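Local coordinates for protein condensin complex subunit 3 (Schizosaccharomyces pombe, PDB 5OQR) that serves as a regulatory HEAT-repeat subunit of condensin, the complex required for converting interphase chromatin into condensed, mitotic-like chromosomes, at residues 428-433 / 460-465; 634-639 / 680-685; 644-649 / 708-713. All blocks are in the same frame, centred on the assembly; numbering follows the deposited sequence.

Contact 1 of 3, residues 428-433 / 460-465; sequences TEVFEQ and LRCLSY
The Phe-431 ring turns its edge to the thiol of Cys-462: SG lies near the ring plane, 5.2 Å from the centroid of the Phe-431 ring and 79° off its normal, with CD1 as the closest ring atom of Phe-431 to SG at 3.9 Å. This is a sulfur-aromatic contact made at the rim. The Tyr-465 ring takes CG2 of Val-430 obliquely, its CE2 standing 4.2 Å from that methyl. Val-430 divides its branches between partners. CG1, anti to the backbone N (chi1 -179°), meets both SG of Cys-462, at 4.1 Å, and the CD methylene of Arg-461, whose side chain crosses that of the valine at about a right angle. SG of Cys-462 touches both Val-430 and Phe-431; the CA atoms of Cys-462 and Phe-431 are 6.6 Å apart, the nearest across the two segments. No hydrogen bond joins the two segments; the interface is apolar, and the polar end of Tyr-465 is engaged by its OH with the carbonyl of Leu-392. Leu-463 packs on helices 480-495 and 500-514, while Leu-490 touches both Phe-431 and Cys-462. The segment axes run almost antiparallel, at 171° and 9.7 Å apart. Helices 416-434 and 457-471, joined through a stretch that is largely not modelled, pack as an antiparallel helix pair, as is common in alpha-solenoids such as this HEAT-repeat protein.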
ATOM      1  N   THR A 428      35.392  28.596  -2.443  1.00 40.96           N
ATOM      2  CA  THR A 428      36.161  29.765  -2.031  1.00 48.18           C
ATOM      3  C   THR A 428      35.808  30.981  -2.875  1.00 56.31           C
ATOM      4  O   THR A 428      35.683  32.094  -2.350  1.00 63.56           O
ATOM      5  CB  THR A 428      37.658  29.473  -2.122  1.00 51.31           C
ATOM      6  OG1 THR A 428      37.962  28.281  -1.388  1.00 41.68           O
ATOM      7  CG2 THR A 428      38.465  30.632  -1.549  1.00 60.03           C
ATOM      8  N   GLU A 429      35.642  30.792  -4.184  1.00 52.73           N
ATOM      9  CA  GLU A 429      35.315  31.912  -5.059  1.00 57.81           C
ATOM     10  C   GLU A 429      33.933  32.468  -4.740  1.00 56.74           C
ATOM     11  O   GLU A 429      33.750  33.686  -4.649  1.00 68.16           O
ATOM     12  CB  GLU A 429      35.401  31.471  -6.519  1.00 58.42           C
ATOM     13  CG  GLU A 429      36.806  31.086  -6.952  1.00 66.84           C
ATOM     14  CD  GLU A 429      36.869  30.604  -8.389  1.00 94.73           C
ATOM     15  OE1 GLU A 429      35.801  30.492  -9.029  1.00 90.42           O
ATOM     16  OE2 GLU A 429      37.987  30.337  -8.879  1.00102.81           O
ATOM     17  N   VAL A 430      32.946  31.588  -4.563  1.00 55.69           N
ATOM     18  CA  VAL A 430      31.614  32.041  -4.174  1.00 62.11           C
ATOM     19  C   VAL A 430      31.662  32.716  -2.813  1.00 63.33           C
ATOM     20  O   VAL A 430      30.860  33.612  -2.523  1.00 67.67           O
ATOM     21  CB  VAL A 430      30.624  30.860  -4.180  1.00 48.34           C
ATOM     22  CG1 VAL A 430      29.225  31.328  -3.798  1.00 51.32           C
ATOM     23  CG2 VAL A 430      30.604  30.188  -5.542  1.00 50.05           C
ATOM     24  N   PHE A 431      32.595  32.300  -1.956  1.00 58.92           N
ATOM     25  CA  PHE A 431      32.724  32.910  -0.639  1.00 65.55           C
ATOM     26  C   PHE A 431      33.356  34.293  -0.725  1.00 80.08           C
ATOM     27  O   PHE A 431      33.009  35.180   0.062  1.00 83.16           O
ATOM     28  CB  PHE A 431      33.550  31.996   0.265  1.00 75.56           C
ATOM     29  CG  PHE A 431      33.517  32.378   1.717  1.00 80.95           C
ATOM     30  CD1 PHE A 431      32.324  32.380   2.421  1.00 78.47           C
ATOM     31  CD2 PHE A 431      34.684  32.707   2.385  1.00 81.16           C
ATOM     32  CE1 PHE A 431      32.295  32.722   3.757  1.00 75.23           C
ATOM     33  CE2 PHE A 431      34.660  33.047   3.722  1.00 82.20           C
ATOM     34  CZ  PHE A 431      33.464  33.053   4.410  1.00 80.81           C
ATOM     35  N   GLU A 432      34.277  34.496  -1.671  1.00 86.06           N
ATOM     36  CA  GLU A 432      34.894  35.807  -1.839  1.00 88.06           C
ATOM     37  C   GLU A 432      33.878  36.842  -2.306  1.00 91.26           C
ATOM     38  O   GLU A 432      33.904  37.992  -1.854  1.00103.68           O
ATOM     39  CB  GLU A 432      36.056  35.716  -2.828  1.00 91.52           C
ATOM     40  CG  GLU A 432      37.283  35.006  -2.277  1.00 99.66           C
ATOM     41  CD  GLU A 432      38.355  34.783  -3.330  1.00107.84           C
ATOM     42  OE1 GLU A 432      39.534  34.610  -2.953  1.00104.48           O
ATOM     43  OE2 GLU A 432      38.022  34.785  -4.534  1.00102.72           O
ATOM     44  N   GLN A 433      32.979  36.455  -3.214  1.00 87.90           N
ATOM     45  CA  GLN A 433      31.947  37.369  -3.691  1.00 92.16           C
ATOM     46  C   GLN A 433      31.239  38.051  -2.528  1.00100.11           C
ATOM     47  O   GLN A 433      31.226  39.282  -2.421  1.00121.12           O
ATOM     48  CB  GLN A 433      30.933  36.618  -4.554  1.00 92.05           C
ATOM     49  CG  GLN A 433      31.408  36.286  -5.955  1.00 97.52           C
ATOM     50  CD  GLN A 433      30.262  35.894  -6.869  1.00104.98           C
ATOM     51  OE1 GLN A 433      30.150  34.740  -7.284  1.00 93.10           O
ATOM     52  NE2 GLN A 433      29.402  36.856  -7.186  1.00110.02           N
ATOM     53  N   LEU A 460      24.640  30.769   3.131  1.00 37.71           N
ATOM     54  CA  LEU A 460      23.798  29.584   3.018  1.00 33.97           C
ATOM     55  C   LEU A 460      24.059  28.830   1.723  1.00 38.98           C
ATOM     56  O   LEU A 460      23.973  27.598   1.698  1.00 41.94           O
ATOM     57  CB  LEU A 460      22.325  29.973   3.114  1.00 40.38           C
ATOM     58  CG  LEU A 460      21.805  30.295   4.515  1.00 36.87           C
ATOM     59  CD1 LEU A 460      20.402  30.863   4.437  1.00 39.86           C
ATOM     60  CD2 LEU A 460      21.826  29.058   5.401  1.00 46.15           C
ATOM     61  N   ARG A 461      24.368  29.541   0.640  1.00 34.98           N
ATOM     62  CA  ARG A 461      24.725  28.856  -0.598  1.00 38.97           C
ATOM     63  C   ARG A 461      26.060  28.141  -0.456  1.00 37.23           C
ATOM     64  O   ARG A 461      26.233  27.031  -0.969  1.00 37.23           O
ATOM     65  CB  ARG A 461      24.777  29.847  -1.759  1.00 42.91           C
ATOM     66  CG  ARG A 461      24.873  29.177  -3.123  1.00 50.01           C
ATOM     67  CD  ARG A 461      25.266  30.159  -4.210  1.00 54.59           C
ATOM     68  NE  ARG A 461      24.613  31.450  -4.034  1.00 57.74           N
ATOM     69  CZ  ARG A 461      23.323  31.671  -4.258  1.00 75.89           C
ATOM     70  NH1 ARG A 461      22.818  32.882  -4.068  1.00 86.69           N
ATOM     71  NH2 ARG A 461      22.535  30.685  -4.665  1.00 66.34           N
ATOM     72  N   CYS A 462      27.016  28.764   0.233  1.00 38.28           N
ATOM     73  CA  CYS A 462      28.303  28.119   0.458  1.00 39.65           C
ATOM     74  C   CYS A 462      28.128  26.833   1.253  1.00 33.59           C
ATOM     75  O   CYS A 462      28.599  25.769   0.844  1.00 31.22           O
ATOM     76  CB  CYS A 462      29.252  29.076   1.180  1.00 42.14           C
ATOM     77  SG  CYS A 462      29.843  30.439   0.160  1.00 52.66           S
ATOM     78  N   LEU A 463      27.436  26.915   2.391  1.00 34.75           N
ATOM     79  CA  LEU A 463      27.200  25.728   3.203  1.00 31.35           C
ATOM     80  C   LEU A 463      26.456  24.655   2.423  1.00 32.85           C
ATOM     81  O   LEU A 463      26.698  23.462   2.629  1.00 39.37           O
ATOM     82  CB  LEU A 463      26.424  26.104   4.462  1.00 35.20           C
ATOM     83  CG  LEU A 463      27.159  26.993   5.466  1.00 36.06           C
ATOM     84  CD1 LEU A 463      26.210  27.458   6.554  1.00 37.18           C
ATOM     85  CD2 LEU A 463      28.341  26.255   6.072  1.00 34.14           C
ATOM     86  N   SER A 464      25.551  25.053   1.529  1.00 30.95           N
ATOM     87  CA  SER A 464      24.900  24.076   0.664  1.00 33.11           C
ATOM     88  C   SER A 464      25.903  23.389  -0.250  1.00 30.75           C
ATOM     89  O   SER A 464      25.738  22.210  -0.574  1.00 31.31           O
ATOM     90  CB  SER A 464      23.807  24.754  -0.160  1.00 38.81           C
ATOM     91  OG  SER A 464      22.805  25.288   0.684  1.00 47.97           O
ATOM     92  N   TYR A 465      26.944  24.106  -0.681  1.00 32.60           N
ATOM     93  CA  TYR A 465      28.002  23.474  -1.460  1.00 29.02           C
ATOM     94  C   TYR A 465      28.854  22.569  -0.582  1.00 26.40           C
ATOM     95  O   TYR A 465      29.293  21.503  -1.021  1.00 24.74           O
ATOM     96  CB  TYR A 465      28.883  24.532  -2.127  1.00 33.15           C
ATOM     97  CG  TYR A 465      28.263  25.251  -3.305  1.00 31.23           C
ATOM     98  CD1 TYR A 465      26.888  25.310  -3.477  1.00 38.46           C
ATOM     99  CD2 TYR A 465      29.064  25.871  -4.252  1.00 37.16           C
ATOM    100  CE1 TYR A 465      26.332  25.972  -4.555  1.00 39.56           C
ATOM    101  CE2 TYR A 465      28.519  26.531  -5.330  1.00 40.06           C
ATOM    102  CZ  TYR A 465      27.154  26.579  -5.477  1.00 32.62           C
ATOM    103  OH  TYR A 465      26.614  27.237  -6.555  1.00 41.69           O
TER

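Contact 2 of 3, residues 634-639 / 680-685; sequences YAFGAH and LDWTDN
Ala-635, in the last turn of helix 621-635, sets its methyl against the end of helix 669-682: CB lies 3.6 Å from the carbonyl O of Trp-682 and also touches CB of that tryptophan. Next in sequence, Phe-636 points the edge of its ring at the same helix end. The carbonyl O of Asp-681 sits at that edge, in plane, 3.4 Å from CE1 of Phe-636. CZ of Phe-636 reaches the rim of the indole, 4.2 Å from CD1 of Trp-682. CG of Phe-636 stands anti to the carbonyl carbon (chi1 -58°), and the ring beyond it approaches the other segment. After the turn, His-639 opens the next helix and meets Asn-685 loosely, ND1 of His-639 standing 4.1 Å from ND2 of Asn-685, with ring and amide planes 72° apart. No hydrogen bond crosses directly; instead Gln-642 bonds the carbonyls of Trp-682 and Asp-684. The contact joins the C-terminal ends of helices 621-635 and 669-682, with Phe-631 stacked on the Trp-682 indole, Ile-645 of helix 639-661 against Ala-635, and helix 706-717 touching His-639 and Leu-680.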
ATOM      1  N   TYR A 634      12.394  -7.879  10.157  1.00 36.64           N
ATOM      2  CA  TYR A 634      13.209  -8.283  11.296  1.00 36.04           C
ATOM      3  C   TYR A 634      12.817  -9.673  11.780  1.00 37.54           C
ATOM      4  O   TYR A 634      13.676 -10.542  11.969  1.00 39.42           O
ATOM      5  CB  TYR A 634      13.060  -7.251  12.413  1.00 28.64           C
ATOM      6  CG  TYR A 634      13.854  -7.536  13.665  1.00 32.41           C
ATOM      7  CD1 TYR A 634      13.261  -8.154  14.756  1.00 41.18           C
ATOM      8  CD2 TYR A 634      15.188  -7.173  13.765  1.00 35.88           C
ATOM      9  CE1 TYR A 634      13.974  -8.410  15.907  1.00 38.72           C
ATOM     10  CE2 TYR A 634      15.910  -7.424  14.914  1.00 38.21           C
ATOM     11  CZ  TYR A 634      15.298  -8.042  15.981  1.00 37.72           C
ATOM     12  OH  TYR A 634      16.012  -8.294  17.126  1.00 37.76           O
ATOM     13  N   ALA A 635      11.517  -9.908  11.965  1.00 39.72           N
ATOM     14  CA  ALA A 635      11.059 -11.175  12.526  1.00 33.62           C
ATOM     15  C   ALA A 635      11.357 -12.338  11.590  1.00 33.81           C
ATOM     16  O   ALA A 635      11.885 -13.370  12.016  1.00 40.27           O
ATOM     17  CB  ALA A 635       9.563 -11.101  12.826  1.00 32.59           C
ATOM     18  N   PHE A 636      11.021 -12.192  10.312  1.00 34.55           N
ATOM     19  CA  PHE A 636      11.125 -13.297   9.368  1.00 36.58           C
ATOM     20  C   PHE A 636      12.515 -13.447   8.767  1.00 35.51           C
ATOM     21  O   PHE A 636      12.720 -14.342   7.941  1.00 40.00           O
ATOM     22  CB  PHE A 636      10.094 -13.118   8.254  1.00 38.26           C
ATOM     23  CG  PHE A 636       8.680 -13.044   8.751  1.00 43.93           C
ATOM     24  CD1 PHE A 636       8.258 -13.841   9.802  1.00 42.57           C
ATOM     25  CD2 PHE A 636       7.775 -12.172   8.175  1.00 44.62           C
ATOM     26  CE1 PHE A 636       6.961 -13.775  10.264  1.00 46.87           C
ATOM     27  CE2 PHE A 636       6.473 -12.101   8.633  1.00 48.55           C
ATOM     28  CZ  PHE A 636       6.067 -12.904   9.680  1.00 48.62           C
ATOM     29  N   GLY A 637      13.471 -12.617   9.165  1.00 39.50           N
ATOM     30  CA  GLY A 637      14.808 -12.695   8.614  1.00 45.48           C
ATOM     31  C   GLY A 637      15.667 -13.760   9.264  1.00 43.42           C
ATOM     32  O   GLY A 637      16.484 -14.397   8.595  1.00 51.50           O
ATOM     33  N   ALA A 638      15.493 -13.966  10.567  1.00 38.73           N
ATOM     34  CA  ALA A 638      16.333 -14.897  11.302  1.00 43.86           C
ATOM     35  C   ALA A 638      15.521 -15.566  12.399  1.00 43.43           C
ATOM     36  O   ALA A 638      14.612 -14.964  12.975  1.00 41.22           O
ATOM     37  CB  ALA A 638      17.550 -14.191  11.909  1.00 43.20           C
ATOM     38  N   HIS A 639      15.862 -16.826  12.680  1.00 45.08           N
ATOM     39  CA  HIS A 639      15.254 -17.527  13.806  1.00 43.51           C
ATOM     40  C   HIS A 639      15.526 -16.801  15.116  1.00 44.60           C
ATOM     41  O   HIS A 639      14.679 -16.789  16.017  1.00 38.52           O
ATOM     42  CB  HIS A 639      15.783 -18.959  13.876  1.00 44.93           C
ATOM     43  CG  HIS A 639      15.621 -19.597  15.220  1.00 47.61           C
ATOM     44  ND1 HIS A 639      14.485 -20.285  15.587  1.00 50.52           N
ATOM     45  CD2 HIS A 639      16.451 -19.647  16.288  1.00 46.55           C
ATOM     46  CE1 HIS A 639      14.623 -20.732  16.821  1.00 48.28           C
ATOM     47  NE2 HIS A 639      15.807 -20.357  17.270  1.00 49.33           N
ATOM     48  N   LEU A 680       1.953 -13.362  17.249  1.00 34.91           N
ATOM     49  CA  LEU A 680       2.112 -14.804  17.094  1.00 37.34           C
ATOM     50  C   LEU A 680       2.606 -15.160  15.699  1.00 34.85           C
ATOM     51  O   LEU A 680       3.418 -16.078  15.539  1.00 35.13           O
ATOM     52  CB  LEU A 680       0.790 -15.513  17.391  1.00 40.60           C
ATOM     53  CG  LEU A 680       0.416 -15.649  18.866  1.00 37.97           C
ATOM     54  CD1 LEU A 680      -1.011 -16.140  19.004  1.00 38.80           C
ATOM     55  CD2 LEU A 680       1.372 -16.593  19.579  1.00 39.15           C
ATOM     56  N   ASP A 681       2.123 -14.456  14.677  1.00 39.98           N
ATOM     57  CA  ASP A 681       2.624 -14.686  13.328  1.00 44.60           C
ATOM     58  C   ASP A 681       4.101 -14.329  13.226  1.00 38.03           C
ATOM     59  O   ASP A 681       4.880 -15.051  12.593  1.00 38.76           O
ATOM     60  CB  ASP A 681       1.805 -13.880  12.324  1.00 48.08           C
ATOM     61  CG  ASP A 681       0.358 -14.320  12.271  1.00 57.12           C
ATOM     62  OD1 ASP A 681      -0.340 -13.971  11.296  1.00 70.80           O
ATOM     63  OD2 ASP A 681      -0.079 -15.024  13.204  1.00 50.18           O
ATOM     64  N   TRP A 682       4.505 -13.221  13.850  1.00 34.47           N
ATOM     65  CA  TRP A 682       5.910 -12.826  13.831  1.00 30.95           C
ATOM     66  C   TRP A 682       6.808 -13.901  14.420  1.00 33.05           C
ATOM     67  O   TRP A 682       7.957 -14.053  13.991  1.00 33.96           O
ATOM     68  CB  TRP A 682       6.098 -11.521  14.602  1.00 30.78           C
ATOM     69  CG  TRP A 682       5.453 -10.329  13.969  1.00 31.77           C
ATOM     70  CD1 TRP A 682       5.050 -10.204  12.675  1.00 33.31           C
ATOM     71  CD2 TRP A 682       5.136  -9.089  14.609  1.00 26.55           C
ATOM     72  NE1 TRP A 682       4.502  -8.965  12.468  1.00 32.72           N
ATOM     73  CE2 TRP A 682       4.543  -8.260  13.641  1.00 26.59           C
ATOM     74  CE3 TRP A 682       5.296  -8.600  15.908  1.00 30.92           C
ATOM     75  CZ2 TRP A 682       4.109  -6.970  13.930  1.00 33.18           C
ATOM     76  CZ3 TRP A 682       4.868  -7.322  16.191  1.00 28.68           C
ATOM     77  CH2 TRP A 682       4.280  -6.521  15.209  1.00 32.96           C
ATOM     78  N   THR A 683       6.313 -14.645  15.403  1.00 42.13           N
ATOM     79  CA  THR A 683       7.110 -15.649  16.094  1.00 31.97           C
ATOM     80  C   THR A 683       6.941 -17.047  15.513  1.00 30.33           C
ATOM     81  O   THR A 683       7.585 -17.981  15.993  1.00 31.90           O
ATOM     82  CB  THR A 683       6.747 -15.649  17.581  1.00 29.48           C
ATOM     83  OG1 THR A 683       5.325 -15.673  17.726  1.00 40.00           O
ATOM     84  CG2 THR A 683       7.263 -14.408  18.257  1.00 26.05           C
ATOM     85  N   ASP A 684       6.115 -17.208  14.483  1.00 36.17           N
ATOM     86  CA  ASP A 684       5.875 -18.511  13.877  1.00 40.77           C
ATOM     87  C   ASP A 684       7.067 -18.907  13.013  1.00 43.18           C
ATOM     88  O   ASP A 684       7.421 -18.194  12.068  1.00 45.20           O
ATOM     89  CB  ASP A 684       4.594 -18.470  13.049  1.00 45.33           C
ATOM     90  CG  ASP A 684       4.193 -19.828  12.514  1.00 54.47           C
ATOM     91  OD1 ASP A 684       5.057 -20.725  12.420  1.00 58.18           O
ATOM     92  OD2 ASP A 684       3.004 -19.998  12.176  1.00 59.27           O
ATOM     93  N   ASN A 685       7.677 -20.051  13.328  1.00 52.54           N
ATOM     94  CA  ASN A 685       8.851 -20.499  12.585  1.00 50.67           C
ATOM     95  C   ASN A 685       8.520 -20.784  11.127  1.00 53.44           C
ATOM     96  O   ASN A 685       9.391 -20.664  10.259  1.00 50.31           O
ATOM     97  CB  ASN A 685       9.441 -21.746  13.243  1.00 53.42           C
ATOM     98  CG  ASN A 685      10.672 -22.256  12.523  1.00 60.25           C
ATOM     99  OD1 ASN A 685      10.612 -23.242  11.791  1.00 59.23           O
ATOM    100  ND2 ASN A 685      11.796 -21.578  12.723  1.00 57.83           N
TER

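Contact 3 of 3, residues 644-649 / 708-713; sequences RIATIF and LHLANM
His-709 meets Ala-646 and Thr-647 through its imidazole: CB of Ala-646 comes in obliquely, 4.0 Å from ND1 of His-709, and CE1 of His-709 is 3.5 Å from OG1 of Thr-647, which lies at the ring edge near its plane. That hydroxyl is bonded to the carbonyl of Trp-643, whose ring stacks on His-709. Leu-710 carries the largest share of the contact. Its CD2 sits over the centre of the Phe-649 ring, 4.0 Å from the centroid and 10° off the normal, a CH-pi contact, while its CD1 touches CG of Phe-649 at 3.6 Å and also approaches CB of Ala-646. An alanine in place of Phe-649 would probably leave CD2 of Leu-710 without its aromatic partner and open a gap beside helix 669-682. CG of Met-713 lies 3.9 Å above a face of the His-709 imidazole, offset toward the rim, and 3.7 Å from the carbonyl O of Ala-646; bends at chi2 and chi3 (-62°) then turn CE to 3.6 Å from O of Thr-647. The two helix segments run nearly parallel, their axes 8.9 Å apart and crossing at -19°. Helix 669-682 packs against both, Leu-680 touching Phe-649 and Leu-710; beyond them helix 601-613 covers Ile-645 and Ile-648, and helix 745-759 meets Leu-708 and Asn-712 of HEAT repeat 9.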
ATOM      1  N   ARG A 644      13.815 -13.388  20.109  1.00 28.61           N
ATOM      2  CA  ARG A 644      13.826 -12.154  20.887  1.00 29.13           C
ATOM      3  C   ARG A 644      12.424 -11.595  21.076  1.00 31.76           C
ATOM      4  O   ARG A 644      12.139 -10.972  22.104  1.00 30.12           O
ATOM      5  CB  ARG A 644      14.711 -11.111  20.204  1.00 36.47           C
ATOM      6  CG  ARG A 644      16.169 -11.503  20.079  1.00 38.02           C
ATOM      7  CD  ARG A 644      16.975 -10.390  19.438  1.00 43.29           C
ATOM      8  NE  ARG A 644      18.370 -10.764  19.220  1.00 48.87           N
ATOM      9  CZ  ARG A 644      18.878 -11.178  18.063  1.00 45.28           C
ATOM     10  NH1 ARG A 644      18.116 -11.280  16.983  1.00 50.00           N
ATOM     11  NH2 ARG A 644      20.163 -11.491  17.981  1.00 43.65           N
ATOM     12  N   ILE A 645      11.539 -11.799  20.101  1.00 32.42           N
ATOM     13  CA  ILE A 645      10.185 -11.265  20.206  1.00 32.43           C
ATOM     14  C   ILE A 645       9.370 -12.082  21.199  1.00 31.95           C
ATOM     15  O   ILE A 645       8.586 -11.532  21.980  1.00 35.05           O
ATOM     16  CB  ILE A 645       9.523 -11.224  18.816  1.00 38.50           C
ATOM     17  CG1 ILE A 645      10.324 -10.312  17.882  1.00 34.65           C
ATOM     18  CG2 ILE A 645       8.078 -10.735  18.917  1.00 31.97           C
ATOM     19  CD1 ILE A 645       9.912 -10.390  16.430  1.00 30.88           C
ATOM     20  N   ALA A 646       9.543 -13.405  21.194  1.00 32.71           N
ATOM     21  CA  ALA A 646       8.863 -14.243  22.173  1.00 35.62           C
ATOM     22  C   ALA A 646       9.363 -13.968  23.584  1.00 29.45           C
ATOM     23  O   ALA A 646       8.626 -14.177  24.554  1.00 35.43           O
ATOM     24  CB  ALA A 646       9.050 -15.718  21.818  1.00 29.46           C
ATOM     25  N   THR A 647      10.599 -13.488  23.721  1.00 24.18           N
ATOM     26  CA  THR A 647      11.170 -13.247  25.041  1.00 29.69           C
ATOM     27  C   THR A 647      10.542 -12.038  25.725  1.00 32.93           C
ATOM     28  O   THR A 647      10.529 -11.966  26.959  1.00 41.13           O
ATOM     29  CB  THR A 647      12.681 -13.067  24.919  1.00 34.65           C
ATOM     30  OG1 THR A 647      13.262 -14.285  24.442  1.00 34.32           O
ATOM     31  CG2 THR A 647      13.310 -12.702  26.260  1.00 33.76           C
ATOM     32  N   ILE A 648      10.032 -11.080  24.956  1.00 32.90           N
ATOM     33  CA  ILE A 648       9.353  -9.909  25.500  1.00 33.15           C
ATOM     34  C   ILE A 648       7.884  -9.883  25.132  1.00 32.34           C
ATOM     35  O   ILE A 648       7.154  -8.991  25.585  1.00 29.00           O
ATOM     36  CB  ILE A 648      10.045  -8.600  25.063  1.00 28.59           C
ATOM     37  CG1 ILE A 648      10.152  -8.497  23.537  1.00 29.60           C
ATOM     38  CG2 ILE A 648      11.425  -8.498  25.687  1.00 38.39           C
ATOM     39  CD1 ILE A 648       8.973  -7.827  22.877  1.00 32.90           C
ATOM     40  N   PHE A 649       7.430 -10.837  24.320  1.00 28.95           N
ATOM     41  CA  PHE A 649       6.027 -10.991  23.960  1.00 31.37           C
ATOM     42  C   PHE A 649       5.081 -10.694  25.119  1.00 35.66           C
ATOM     43  O   PHE A 649       4.260  -9.771  25.051  1.00 39.82           O
ATOM     44  CB  PHE A 649       5.824 -12.422  23.450  1.00 34.95           C
ATOM     45  CG  PHE A 649       4.455 -12.698  22.904  1.00 39.38           C
ATOM     46  CD1 PHE A 649       3.375 -12.880  23.750  1.00 42.23           C
ATOM     47  CD2 PHE A 649       4.256 -12.807  21.542  1.00 34.54           C
ATOM     48  CE1 PHE A 649       2.123 -13.143  23.244  1.00 41.36           C
ATOM     49  CE2 PHE A 649       3.009 -13.073  21.033  1.00 37.27           C
ATOM     50  CZ  PHE A 649       1.939 -13.240  21.882  1.00 39.63           C
ATOM     51  N   LEU A 708       7.011 -23.025  21.387  1.00 29.55           N
ATOM     52  CA  LEU A 708       7.097 -23.794  22.621  1.00 30.03           C
ATOM     53  C   LEU A 708       7.867 -23.027  23.685  1.00 29.77           C
ATOM     54  O   LEU A 708       7.570 -23.155  24.878  1.00 33.44           O
ATOM     55  CB  LEU A 708       7.748 -25.151  22.358  1.00 30.27           C
ATOM     56  CG  LEU A 708       7.508 -26.208  23.437  1.00 27.76           C
ATOM     57  CD1 LEU A 708       6.031 -26.571  23.535  1.00 34.05           C
ATOM     58  CD2 LEU A 708       8.335 -27.447  23.156  1.00 37.88           C
ATOM     59  N   HIS A 709       8.852 -22.228  23.276  1.00 29.80           N
ATOM     60  CA  HIS A 709       9.503 -21.319  24.211  1.00 28.71           C
ATOM     61  C   HIS A 709       8.528 -20.259  24.702  1.00 28.09           C
ATOM     62  O   HIS A 709       8.571 -19.860  25.870  1.00 28.55           O
ATOM     63  CB  HIS A 709      10.717 -20.667  23.548  1.00 29.33           C
ATOM     64  CG  HIS A 709      11.296 -19.533  24.332  1.00 28.97           C
ATOM     65  ND1 HIS A 709      11.319 -18.238  23.863  1.00 33.36           N
ATOM     66  CD2 HIS A 709      11.861 -19.496  25.562  1.00 24.79           C
ATOM     67  CE1 HIS A 709      11.879 -17.453  24.765  1.00 30.80           C
ATOM     68  NE2 HIS A 709      12.216 -18.192  25.806  1.00 33.97           N
ATOM     69  N   LEU A 710       7.634 -19.797  23.827  1.00 29.38           N
ATOM     70  CA  LEU A 710       6.650 -18.799  24.229  1.00 29.94           C
ATOM     71  C   LEU A 710       5.652 -19.381  25.223  1.00 30.31           C
ATOM     72  O   LEU A 710       5.191 -18.681  26.131  1.00 30.38           O
ATOM     73  CB  LEU A 710       5.929 -18.255  22.996  1.00 27.01           C
ATOM     74  CG  LEU A 710       4.893 -17.160  23.251  1.00 33.66           C
ATOM     75  CD1 LEU A 710       5.536 -15.940  23.883  1.00 36.64           C
ATOM     76  CD2 LEU A 710       4.193 -16.790  21.961  1.00 29.41           C
ATOM     77  N   ALA A 711       5.298 -20.656  25.061  1.00 37.00           N
ATOM     78  CA  ALA A 711       4.451 -21.320  26.044  1.00 25.25           C
ATOM     79  C   ALA A 711       5.077 -21.253  27.430  1.00 27.75           C
ATOM     80  O   ALA A 711       4.413 -20.901  28.410  1.00 31.80           O
ATOM     81  CB  ALA A 711       4.211 -22.768  25.627  1.00 24.28           C
ATOM     82  N   ASN A 712       6.366 -21.580  27.529  1.00 29.42           N
ATOM     83  CA  ASN A 712       7.060 -21.478  28.806  1.00 29.15           C
ATOM     84  C   ASN A 712       7.008 -20.055  29.350  1.00 35.05           C
ATOM     85  O   ASN A 712       6.830 -19.851  30.556  1.00 33.98           O
ATOM     86  CB  ASN A 712       8.509 -21.940  28.653  1.00 29.77           C
ATOM     87  CG  ASN A 712       8.613 -23.363  28.154  1.00 27.87           C
ATOM     88  OD1 ASN A 712       7.714 -24.176  28.363  1.00 28.21           O
ATOM     89  ND2 ASN A 712       9.716 -23.674  27.486  1.00 34.77           N
ATOM     90  N   MET A 713       7.167 -19.055  28.477  1.00 37.15           N
ATOM     91  CA  MET A 713       7.067 -17.666  28.915  1.00 29.43           C
ATOM     92  C   MET A 713       5.695 -17.383  29.509  1.00 29.19           C
ATOM     93  O   MET A 713       5.577 -16.759  30.569  1.00 35.84           O
ATOM     94  CB  MET A 713       7.341 -16.720  27.743  1.00 37.00           C
ATOM     95  CG  MET A 713       8.717 -16.859  27.115  1.00 37.96           C
ATOM     96  SD  MET A 713      10.064 -16.625  28.282  1.00 40.30           S
ATOM     97  CE  MET A 713       9.785 -14.932  28.788  1.00 38.47           C
TER

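Contacts 2 and 3 are neighbours, their centres about 12 Å apart, and their segments alternate along the chain, so that helices 621-635, 639-661, 669-682 and 706-717 are tied together. They touch directly: CD2 of Leu-680 lies 3.7 Å from CD2 of Leu-710, and CB of Ala-635 is 3.7 Å from CD1 of Ile-645. Contact 1 closes earlier in the chain and stands apart, its centre about 51 Å from that of contact 2 and about 57 Å from that of contact 3. It therefore belongs to a separate section of the same helical-repeat chain. All three are helix packing within this condensin subunit, and no other protein chain of the assembly touches them.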